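Local structure of imidazoleglycerol-phosphate dehydratase (Staphylococcus aureus subsp. aureus, 2AE8) at residues N64-L69 against A192-F197; M30-Q35 against I109-H114; H92-I97 against E162-A167. The protein catalyses the manganese-dependent dehydration of imidazoleglycerol phosphate to imidazoleacetol phosphate, the sixth step of histidine biosynthesis. All coordinates share one frame; numbering follows the deposited sequence.

Contact 1: N64-L69 against A192-F197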
loop_
_atom_site.group_PDB
_atom_site.type_symbol
_atom_site.label_atom_id
_atom_site.label_comp_id
_atom_site.label_asym_id
_atom_site.label_seq_id
_atom_site.Cartn_x
_atom_site.Cartn_y
_atom_site.Cartn_z
ATOM N N ASN B 64 -34.672 -10.093 -34.059
ATOM C CA ASN B 64 -35.824 -9.499 -34.766
ATOM C C ASN B 64 -36.145 -8.088 -34.293
ATOM O O ASN B 64 -36.288 -7.173 -35.112
ATOM C CB ASN B 64 -37.069 -10.393 -34.661
ATOM C CG ASN B 64 -36.966 -11.630 -35.530
ATOM O OD1 ASN B 64 -36.013 -11.792 -36.285
ATOM N ND2 ASN B 64 -37.945 -12.517 -35.420
ATOM N N HIS B 65 -36.239 -7.901 -32.978
ATOM C CA HIS B 65 -36.588 -6.598 -32.431
ATOM C C HIS B 65 -35.516 -5.556 -32.747
ATOM O O HIS B 65 -35.838 -4.419 -33.148
ATOM C CB HIS B 65 -36.845 -6.670 -30.918
ATOM C CG HIS B 65 -37.240 -5.354 -30.309
ATOM N ND1 HIS B 65 -38.210 -4.539 -30.855
ATOM C CD2 HIS B 65 -36.811 -4.722 -29.189
ATOM C CE1 HIS B 65 -38.340 -3.450 -30.114
ATOM N NE2 HIS B 65 -37.503 -3.535 -29.096
HETATM N N MSE B 66 -34.252 -5.940 -32.574
HETATM C CA MSE B 66 -33.126 -5.014 -32.819
HETATM C C MSE B 66 -33.023 -4.571 -34.298
HETATM O O MSE B 66 -32.796 -3.389 -34.599
HETATM C CB MSE B 66 -31.808 -5.641 -32.342
HETATM C CG MSE B 66 -31.698 -5.793 -30.802
HETATM SE SE MSE B 66 -32.005 -4.130 -29.757
HETATM C CE MSE B 66 -33.828 -4.434 -29.172
ATOM N N LEU B 67 -33.171 -5.527 -35.212
ATOM C CA LEU B 67 -33.144 -5.211 -36.651
ATOM C C LEU B 67 -34.379 -4.421 -37.064
ATOM O O LEU B 67 -34.318 -3.612 -37.976
ATOM C CB LEU B 67 -32.968 -6.476 -37.498
ATOM C CG LEU B 67 -31.661 -7.225 -37.216
ATOM C CD1 LEU B 67 -31.513 -8.496 -38.064
ATOM C CD2 LEU B 67 -30.481 -6.287 -37.430
ATOM N N THR B 68 -35.499 -4.630 -36.380
ATOM C CA THR B 68 -36.667 -3.778 -36.616
ATOM C C THR B 68 -36.329 -2.339 -36.225
ATOM O O THR B 68 -36.679 -1.395 -36.939
ATOM C CB THR B 68 -37.924 -4.313 -35.873
ATOM O OG1 THR B 68 -38.266 -5.594 -36.421
ATOM C CG2 THR B 68 -39.118 -3.357 -36.007
ATOM N N LEU B 69 -35.609 -2.176 -35.114
ATOM C CA LEU B 69 -35.137 -0.855 -34.689
ATOM C C LEU B 69 -34.172 -0.233 -35.700
ATOM O O LEU B 69 -34.266 0.963 -36.031
ATOM C CB LEU B 69 -34.471 -0.955 -33.300
ATOM C CG LEU B 69 -35.439 -0.976 -32.119
ATOM C CD1 LEU B 69 -34.746 -1.550 -30.897
ATOM C CD2 LEU B 69 -35.999 0.441 -31.812
ATOM N N ALA B 192 -29.987 1.126 -26.896
ATOM C CA ALA B 192 -29.337 2.421 -27.152
ATOM C C ALA B 192 -28.251 2.309 -28.227
ATOM O O ALA B 192 -28.139 3.171 -29.106
ATOM C CB ALA B 192 -28.753 3.020 -25.843
ATOM N N ILE B 193 -27.448 1.245 -28.163
ATOM C CA ILE B 193 -26.388 1.021 -29.162
ATOM C C ILE B 193 -26.968 0.803 -30.586
ATOM O O ILE B 193 -26.497 1.401 -31.555
ATOM C CB ILE B 193 -25.488 -0.170 -28.778
ATOM C CG1 ILE B 193 -24.631 0.163 -27.530
ATOM C CG2 ILE B 193 -24.591 -0.607 -29.971
ATOM C CD1 ILE B 193 -23.971 -1.070 -26.929
ATOM N N PHE B 194 -27.976 -0.058 -30.705
ATOM C CA PHE B 194 -28.649 -0.256 -31.999
ATOM C C PHE B 194 -29.296 1.019 -32.519
ATOM O O PHE B 194 -29.153 1.337 -33.698
ATOM C CB PHE B 194 -29.678 -1.387 -31.940
ATOM C CG PHE B 194 -29.118 -2.726 -32.280
ATOM C CD1 PHE B 194 -29.066 -3.151 -33.611
ATOM C CD2 PHE B 194 -28.639 -3.571 -31.277
ATOM C CE1 PHE B 194 -28.547 -4.403 -33.946
ATOM C CE2 PHE B 194 -28.107 -4.848 -31.593
ATOM C CZ PHE B 194 -28.062 -5.267 -32.941
ATOM N N LYS B 195 -29.982 1.760 -31.655
ATOM C CA LYS B 195 -30.585 3.026 -32.058
ATOM C C LYS B 195 -29.540 4.039 -32.540
ATOM O O LYS B 195 -29.690 4.649 -33.601
ATOM C CB LYS B 195 -31.452 3.637 -30.945
ATOM C CG LYS B 195 -32.790 2.884 -30.653
ATOM C CD LYS B 195 -33.672 3.602 -29.588
ATOM C CE LYS B 195 -34.007 5.068 -29.974
ATOM N NZ LYS B 195 -35.071 5.665 -29.082
ATOM N N ALA B 196 -28.478 4.219 -31.763
ATOM C CA ALA B 196 -27.440 5.177 -32.101
ATOM C C ALA B 196 -26.692 4.797 -33.375
ATOM O O ALA B 196 -26.433 5.659 -34.194
ATOM C CB ALA B 196 -26.458 5.348 -30.934
ATOM N N PHE B 197 -26.312 3.533 -33.529
ATOM C CA PHE B 197 -25.622 3.118 -34.744
ATOM C C PHE B 197 -26.486 3.371 -35.991
ATOM O O PHE B 197 -26.000 3.897 -36.989
ATOM C CB PHE B 197 -25.256 1.634 -34.701
ATOM C CG PHE B 197 -24.679 1.124 -36.010
ATOM C CD1 PHE B 197 -23.347 1.355 -36.331
ATOM C CD2 PHE B 197 -25.493 0.448 -36.937
ATOM C CE1 PHE B 197 -22.807 0.905 -37.535
ATOM C CE2 PHE B 197 -24.969 0.007 -38.149
ATOM C CZ PHE B 197 -23.619 0.226 -38.449
#
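Selenomethionine Met66 and Phe194 carry this contact, and the evidence is a CH-pi contact: Met66 CB sits 3.6 Å from the centroid of the Phe194 ring and only 3° off its normal, so the aliphatic carbon lies over the middle of one face. The two side chains cross at about a right angle. Because the Met66 chain folds at chi2 (-54°) instead of running straight on, its outer atoms remain beside the same ring. CG lies above the CE2-CD2 side, and SE is 3.7 Å from Phe194 CD2. Measured to the centroid of the Phe194 ring, SE is 4.5 Å distant and oblique, which adds a Met-aromatic contact to the CH-pi one.

The remaining packing is looser. Leu67 CD2 comes within 4.4 Å of Phe194 CE1 at a slant. Leu69 CD2 lies 4.2 Å from Lys195 CG, so the lysine takes part here through its aliphatic stem, while its NZ is hydrogen-bonded to Tyr118 OH of a neighbouring subunit.

The side-chain hydrogen bond formed inside the two segments is local to helix 61-74: Thr68 OG1 reaches Asn64 O at 2.8 Å, and Thr68 N approaches that oxygen from the opposite face of its carbonyl plane.

From helix 159-171, Phe165 also meets the Phe194 ring, and Phe164 touches Leu67. Such near-parallel packing of helices 61-74 and 186-205 (local axes 9.4 Å apart at 28°) belongs to the helical layer of the beta-alpha-beta sandwich. There it joins two helices that share a metal site, since His65 binds magnesium together with His187 and Glu191.

Contact 2: M30-Q35 against I109-H114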
loop_
_atom_site.group_PDB
_atom_site.type_symbol
_atom_site.label_atom_id
_atom_site.label_comp_id
_atom_site.label_asym_id
_atom_site.label_seq_id
_atom_site.Cartn_x
_atom_site.Cartn_y
_atom_site.Cartn_z
HETATM N N MSE B 30 -33.166 1.710 -55.142
HETATM C CA MSE B 30 -32.282 0.571 -55.365
HETATM C C MSE B 30 -32.606 -0.502 -54.343
HETATM O O MSE B 30 -32.859 -0.185 -53.182
HETATM C CB MSE B 30 -30.824 0.977 -55.169
HETATM C CG MSE B 30 -30.318 1.988 -56.142
HETATM SE SE MSE B 30 -30.557 1.355 -57.972
HETATM C CE MSE B 30 -29.820 -0.506 -57.847
ATOM N N ILE B 31 -32.610 -1.759 -54.776
ATOM C CA ILE B 31 -32.733 -2.891 -53.864
ATOM C C ILE B 31 -31.528 -3.798 -54.047
ATOM O O ILE B 31 -31.215 -4.221 -55.162
ATOM C CB ILE B 31 -34.031 -3.694 -54.091
ATOM C CG1 ILE B 31 -35.251 -2.806 -53.817
ATOM C CG2 ILE B 31 -34.048 -4.983 -53.245
ATOM C CD1 ILE B 31 -36.580 -3.411 -54.274
ATOM N N TYR B 32 -30.841 -4.069 -52.946
ATOM C CA TYR B 32 -29.682 -4.944 -52.959
ATOM C C TYR B 32 -30.045 -6.196 -52.219
ATOM O O TYR B 32 -30.671 -6.151 -51.151
ATOM C CB TYR B 32 -28.495 -4.266 -52.304
ATOM C CG TYR B 32 -28.117 -2.993 -52.992
ATOM C CD1 TYR B 32 -28.662 -1.771 -52.591
ATOM C CD2 TYR B 32 -27.220 -3.005 -54.053
ATOM C CE1 TYR B 32 -28.310 -0.592 -53.238
ATOM C CE2 TYR B 32 -26.858 -1.840 -54.692
ATOM C CZ TYR B 32 -27.403 -0.648 -54.292
ATOM O OH TYR B 32 -27.036 0.502 -54.947
ATOM N N GLN B 33 -29.653 -7.322 -52.788
ATOM C CA GLN B 33 -30.242 -8.574 -52.397
ATOM C C GLN B 33 -29.187 -9.643 -52.485
ATOM O O GLN B 33 -28.326 -9.593 -53.361
ATOM C CB GLN B 33 -31.389 -8.877 -53.348
ATOM C CG GLN B 33 -32.386 -9.886 -52.877
ATOM C CD GLN B 33 -33.497 -10.067 -53.899
ATOM O OE1 GLN B 33 -33.242 -10.399 -55.064
ATOM N NE2 GLN B 33 -34.737 -9.839 -53.472
ATOM N N LYS B 34 -29.253 -10.603 -51.567
ATOM C CA LYS B 34 -28.232 -11.625 -51.434
ATOM C C LYS B 34 -28.845 -12.869 -50.813
ATOM O O LYS B 34 -29.630 -12.777 -49.867
ATOM C CB LYS B 34 -27.089 -11.100 -50.555
ATOM C CG LYS B 34 -26.078 -12.140 -50.119
ATOM C CD LYS B 34 -24.793 -12.075 -50.917
ATOM C CE LYS B 34 -23.891 -10.975 -50.400
ATOM N NZ LYS B 34 -22.600 -10.972 -51.121
ATOM N N GLN B 35 -28.491 -14.027 -51.368
ATOM C CA GLN B 35 -28.829 -15.316 -50.782
ATOM C C GLN B 35 -27.545 -16.056 -50.404
ATOM O O GLN B 35 -26.665 -16.253 -51.239
ATOM C CB GLN B 35 -29.673 -16.144 -51.746
ATOM C CG GLN B 35 -30.394 -17.310 -51.087
ATOM C CD GLN B 35 -31.433 -17.951 -51.991
ATOM O OE1 GLN B 35 -32.359 -18.603 -51.514
ATOM N NE2 GLN B 35 -31.287 -17.763 -53.299
ATOM N N ILE B 109 -23.352 1.635 -50.791
ATOM C CA ILE B 109 -22.413 2.741 -50.655
ATOM C C ILE B 109 -21.648 2.992 -51.959
ATOM O O ILE B 109 -21.488 4.136 -52.386
ATOM C CB ILE B 109 -21.430 2.499 -49.462
ATOM C CG1 ILE B 109 -22.164 2.732 -48.138
ATOM C CG2 ILE B 109 -20.246 3.424 -49.563
ATOM C CD1 ILE B 109 -21.539 2.041 -46.911
ATOM N N LYS B 110 -21.186 1.914 -52.580
ATOM C CA LYS B 110 -20.511 1.979 -53.874
ATOM C C LYS B 110 -21.325 2.763 -54.911
ATOM O O LYS B 110 -20.773 3.627 -55.596
ATOM C CB LYS B 110 -20.161 0.575 -54.375
ATOM C CG LYS B 110 -18.980 -0.026 -53.622
ATOM C CD LYS B 110 -18.532 -1.368 -54.175
ATOM C CE LYS B 110 -17.129 -1.672 -53.690
ATOM N NZ LYS B 110 -16.806 -3.140 -53.678
ATOM N N ASP B 111 -22.632 2.504 -54.972
ATOM C CA ASP B 111 -23.506 3.171 -55.940
ATOM C C ASP B 111 -23.844 4.625 -55.625
ATOM O O ASP B 111 -24.103 5.407 -56.534
ATOM C CB ASP B 111 -24.779 2.359 -56.186
ATOM C CG ASP B 111 -24.501 1.043 -56.889
ATOM O OD1 ASP B 111 -23.574 0.968 -57.731
ATOM O OD2 ASP B 111 -25.221 0.066 -56.602
ATOM N N LYS B 112 -23.857 4.992 -54.350
ATOM C CA LYS B 112 -23.963 6.397 -53.984
ATOM C C LYS B 112 -22.604 7.029 -54.255
ATOM O O LYS B 112 -21.567 6.387 -54.086
ATOM C CB LYS B 112 -24.342 6.556 -52.512
ATOM C CG LYS B 112 -25.799 6.288 -52.186
ATOM C CD LYS B 112 -26.012 6.244 -50.675
ATOM C CE LYS B 112 -27.398 6.729 -50.271
ATOM N NZ LYS B 112 -27.485 8.226 -50.285
ATOM N N LYS B 113 -22.588 8.272 -54.705
ATOM C CA LYS B 113 -21.307 8.946 -54.919
ATOM C C LYS B 113 -21.104 10.085 -53.924
ATOM O O LYS B 113 -20.005 10.266 -53.396
ATOM C CB LYS B 113 -21.167 9.435 -56.368
ATOM C CG LYS B 113 -20.216 8.583 -57.259
ATOM C CD LYS B 113 -20.748 7.169 -57.582
ATOM C CE LYS B 113 -21.642 7.146 -58.827
ATOM N NZ LYS B 113 -23.038 7.656 -58.590
ATOM N N HIS B 114 -22.177 10.831 -53.668
ATOM C CA HIS B 114 -22.147 11.985 -52.785
ATOM C C HIS B 114 -23.072 11.803 -51.565
ATOM O O HIS B 114 -24.304 11.849 -51.688
ATOM C CB HIS B 114 -22.562 13.243 -53.554
ATOM C CG HIS B 114 -21.571 13.691 -54.589
ATOM N ND1 HIS B 114 -21.920 13.900 -55.908
ATOM C CD2 HIS B 114 -20.252 13.986 -54.498
ATOM C CE1 HIS B 114 -20.858 14.298 -56.586
ATOM N NE2 HIS B 114 -19.832 14.357 -55.755
#
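Tyr32 and Asp111 meet side chain to side chain where strand 31-36, an outermost strand of a mixed four-stranded sheet within the chain, passes the C-terminal end of helix 90-111. It is a strand-to-helix junction at the surface of the beta-alpha-beta sandwich.

Orientation defines the contact. The ring of Tyr32 and the carboxylate of Asp111 are nearly coplanar, their planes 23° apart, and Asp111 OD2 lies at the ring edge, in the ring plane. It comes in on the CE2 side, 3.2 Å from Tyr32 CE2, and not over either face. This suits a phenol, whose hydroxyl hydrogen prefers the plane of the ring: the angle CZ-OH-OD2 measured from the atoms is about 111°. The hydroxyl donates to the carboxylate, with Tyr32 OH and Asp111 OD2 2.5 Å apart. That length is very short, and at 2.01 Å resolution its exact value is doubtful, so no special strength is inferred.

The first torsion of Tyr32 (chi1 -59°) places CG opposite the carbonyl carbon and sends the ring along the helix flank, where the side chains of Glu107 and Met108 also touch Tyr32. Backbone hydrogen bonding of Tyr32 with Ile47 ties this strand to strand 43-48. Past the helix end, the chain turns at Lys112, whose NZ is bonded to Leu205 O, and Lys113 NZ reaches back to Asp111 O at 3.2 Å.

On the acceptor side, the hydroxyl approaches the carboxylate from its CB flank: Tyr32 OH is 3.2 Å from Asp111 CB, whereas Asp111 OD1 lies on the far side.

Contact 3: H92-I97 against E162-A167. With MG (magnesium ion), chain M; MG (magnesium ion), chain J.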
loop_
_atom_site.group_PDB
_atom_site.type_symbol
_atom_site.label_atom_id
_atom_site.label_comp_id
_atom_site.label_asym_id
_atom_site.label_seq_id
_atom_site.Cartn_x
_atom_site.Cartn_y
_atom_site.Cartn_z
ATOM N N HIS B 92 -24.016 -18.362 -35.274
ATOM C CA HIS B 92 -23.888 -18.448 -36.725
ATOM C C HIS B 92 -24.925 -17.550 -37.386
ATOM O O HIS B 92 -24.582 -16.708 -38.196
ATOM C CB HIS B 92 -24.003 -19.891 -37.187
ATOM C CG HIS B 92 -22.953 -20.783 -36.606
ATOM N ND1 HIS B 92 -23.211 -22.077 -36.214
ATOM C CD2 HIS B 92 -21.645 -20.562 -36.334
ATOM C CE1 HIS B 92 -22.103 -22.622 -35.742
ATOM N NE2 HIS B 92 -21.138 -21.721 -35.798
ATOM N N VAL B 93 -26.170 -17.662 -36.959
ATOM C CA VAL B 93 -27.252 -16.853 -37.520
ATOM C C VAL B 93 -26.957 -15.342 -37.432
ATOM O O VAL B 93 -27.006 -14.636 -38.433
ATOM C CB VAL B 93 -28.603 -17.194 -36.857
ATOM C CG1 VAL B 93 -29.689 -16.215 -37.275
ATOM C CG2 VAL B 93 -29.001 -18.621 -37.201
ATOM N N THR B 94 -26.628 -14.861 -36.239
ATOM C CA THR B 94 -26.380 -13.438 -36.019
ATOM C C THR B 94 -25.201 -12.936 -36.841
ATOM O O THR B 94 -25.291 -11.895 -37.484
ATOM C CB THR B 94 -26.143 -13.147 -34.513
ATOM O OG1 THR B 94 -27.277 -13.598 -33.784
ATOM C CG2 THR B 94 -25.977 -11.664 -34.248
ATOM N N GLU B 95 -24.104 -13.689 -36.819
ATOM C CA GLU B 95 -22.915 -13.353 -37.582
ATOM C C GLU B 95 -23.173 -13.359 -39.102
ATOM O O GLU B 95 -22.739 -12.450 -39.807
ATOM C CB GLU B 95 -21.759 -14.310 -37.251
ATOM C CG GLU B 95 -20.497 -14.031 -38.082
ATOM C CD GLU B 95 -19.264 -14.778 -37.596
ATOM O OE1 GLU B 95 -19.371 -15.553 -36.619
ATOM O OE2 GLU B 95 -18.171 -14.586 -38.190
ATOM N N ASP B 96 -23.848 -14.392 -39.596
ATOM C CA ASP B 96 -24.103 -14.500 -41.046
ATOM C C ASP B 96 -25.031 -13.391 -41.525
ATOM O O ASP B 96 -24.808 -12.810 -42.583
ATOM C CB ASP B 96 -24.633 -15.884 -41.420
ATOM C CG ASP B 96 -23.583 -16.971 -41.241
ATOM O OD1 ASP B 96 -23.949 -18.168 -41.236
ATOM O OD2 ASP B 96 -22.383 -16.634 -41.087
ATOM N N ILE B 97 -26.037 -13.063 -40.725
ATOM C CA ILE B 97 -26.889 -11.912 -40.999
ATOM C C ILE B 97 -26.080 -10.590 -40.998
ATOM O O ILE B 97 -26.254 -9.726 -41.869
ATOM C CB ILE B 97 -28.104 -11.874 -40.028
ATOM C CG1 ILE B 97 -29.041 -13.059 -40.332
ATOM C CG2 ILE B 97 -28.825 -10.543 -40.111
ATOM C CD1 ILE B 97 -30.232 -13.165 -39.443
ATOM N N GLU B 162 -21.567 -7.572 -30.011
ATOM C CA GLU B 162 -20.296 -7.149 -30.625
ATOM C C GLU B 162 -20.003 -7.960 -31.902
ATOM O O GLU B 162 -19.507 -7.418 -32.889
ATOM C CB GLU B 162 -19.142 -7.302 -29.636
ATOM C CG GLU B 162 -17.808 -6.770 -30.146
ATOM C CD GLU B 162 -16.707 -6.887 -29.089
ATOM O OE1 GLU B 162 -16.983 -7.456 -28.008
ATOM O OE2 GLU B 162 -15.573 -6.422 -29.354
ATOM N N GLU B 163 -20.293 -9.257 -31.884
ATOM C CA GLU B 163 -20.110 -10.070 -33.100
ATOM C C GLU B 163 -20.924 -9.550 -34.293
ATOM O O GLU B 163 -20.442 -9.573 -35.423
ATOM C CB GLU B 163 -20.443 -11.535 -32.834
ATOM C CG GLU B 163 -19.605 -12.116 -31.691
ATOM C CD GLU B 163 -18.105 -11.824 -31.855
ATOM O OE1 GLU B 163 -17.524 -11.076 -31.018
ATOM O OE2 GLU B 163 -17.519 -12.316 -32.838
ATOM N N PHE B 164 -22.140 -9.072 -34.025
ATOM C CA PHE B 164 -23.019 -8.544 -35.076
ATOM C C PHE B 164 -22.436 -7.264 -35.654
ATOM O O PHE B 164 -22.312 -7.123 -36.875
ATOM C CB PHE B 164 -24.426 -8.266 -34.547
ATOM C CG PHE B 164 -25.332 -7.637 -35.577
ATOM C CD1 PHE B 164 -25.904 -8.424 -36.587
ATOM C CD2 PHE B 164 -25.581 -6.274 -35.565
ATOM C CE1 PHE B 164 -26.728 -7.859 -37.560
ATOM C CE2 PHE B 164 -26.401 -5.687 -36.542
ATOM C CZ PHE B 164 -26.971 -6.486 -37.547
ATOM N N PHE B 165 -22.052 -6.336 -34.775
ATOM C CA PHE B 165 -21.492 -5.073 -35.211
ATOM C C PHE B 165 -20.153 -5.174 -35.928
ATOM O O PHE B 165 -19.914 -4.432 -36.888
ATOM C CB PHE B 165 -21.502 -4.028 -34.080
ATOM C CG PHE B 165 -22.875 -3.486 -33.815
ATOM C CD1 PHE B 165 -23.514 -2.697 -34.767
ATOM C CD2 PHE B 165 -23.564 -3.825 -32.659
ATOM C CE1 PHE B 165 -24.810 -2.222 -34.549
ATOM C CE2 PHE B 165 -24.863 -3.343 -32.430
ATOM C CZ PHE B 165 -25.482 -2.540 -33.381
ATOM N N ARG B 166 -19.313 -6.101 -35.479
ATOM C CA ARG B 166 -18.065 -6.431 -36.158
ATOM C C ARG B 166 -18.316 -6.926 -37.586
ATOM O O ARG B 166 -17.642 -6.497 -38.516
ATOM C CB ARG B 166 -17.258 -7.460 -35.347
ATOM C CG ARG B 166 -15.932 -7.880 -35.988
ATOM C CD ARG B 166 -14.736 -7.790 -35.027
ATOM N NE ARG B 166 -14.759 -8.795 -33.965
ATOM C CZ ARG B 166 -14.734 -8.526 -32.659
ATOM N NH1 ARG B 166 -14.747 -9.524 -31.788
ATOM N NH2 ARG B 166 -14.683 -7.273 -32.219
ATOM N N ALA B 167 -19.291 -7.817 -37.747
ATOM C CA ALA B 167 -19.638 -8.382 -39.063
ATOM C C ALA B 167 -20.164 -7.288 -40.014
ATOM O O ALA B 167 -19.725 -7.195 -41.155
ATOM C CB ALA B 167 -20.664 -9.519 -38.918
HETATM MG MG MG M . -18.926 -22.090 -34.770
HETATM MG MG MG J . -17.869 -15.720 -34.977
HETATM O O HOH W 1 -16.377 -14.721 -36.451
HETATM O O HOH W 2 -18.286 -13.880 -34.688
HETATM O O HOH W 3 -17.907 -17.587 -35.494
#
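Water 2 is gripped by a metal and a carboxylate: it is a ligand of the magnesium of chain J, 1.9 Å from the metal, and it donates a hydrogen bond to Glu163 OE2 at 2.5 Å. The same magnesium is held by Glu95 OE1 at 2.2 Å, so metal and water together connect Glu95 to Glu163. Glu95 reaches the metal because its CG stands opposite the backbone N (chi1 177°) and the chain stays extended beyond it; its other oxygen, OE2, accepts a bond from water 1. With waters 1 and 3, His91, and His188 of a neighbouring subunit, the magnesium has six ligands. Glu163 OE2 lies 4.0 Å from that magnesium, a second-shell place here, although Glu163 binds manganese directly in another structure of this protein.

This is one of the paired metal sites of the dehydratase, built between subunits. At the other, His92 NE2 joins His65, His187 and Glu191 of a neighbouring subunit round the magnesium of chain M. Helix 90-111, which carries His91, His92 and Glu95, and helix 159-171, which carries Glu163, run nearly parallel, their local axes 8.2 Å apart and 24° askew.

Away from the metal, the helices pack through an aromatic edge, methyl groups and backbone carbonyls. Phe164 turns its edge to helix 90-111: Thr94 O lies in the ring plane, 3.6 Å from Phe164 CD1, and Ile97 CG2 is likewise near that edge. Thr94 crosses Phe164 at about a right angle, its CG2 3.7 Å from Phe164 CB, while its OG1 is engaged by Asp90 O. One turn on, Ala167 has only a methyl group between the helices, its CB 3.7 Å from Glu95 O, which is consistent with the close axes.

In the fold
Along the chain the segments come in the order 30-35, 64-69, 92-97, 109-114, 162-167 and 192-197. Both halves of contact 3 therefore fall between those of contact 1, whereas contact 2 alternates with each. Contacts 1 and 3 have centres about 14 Å apart and form one continuous helical interior: Phe194 CE1 is 3.6 Å from Phe164 CE2, and Phe197 packs on Phe165. Contact 2 is peripheral, its centre about 21 Å from that of contact 1 and 20 Å from that of contact 3, yet it shares helix 90-111 with the latter. That helix thus spans from a metal site between subunits to an outermost strand of a sheet.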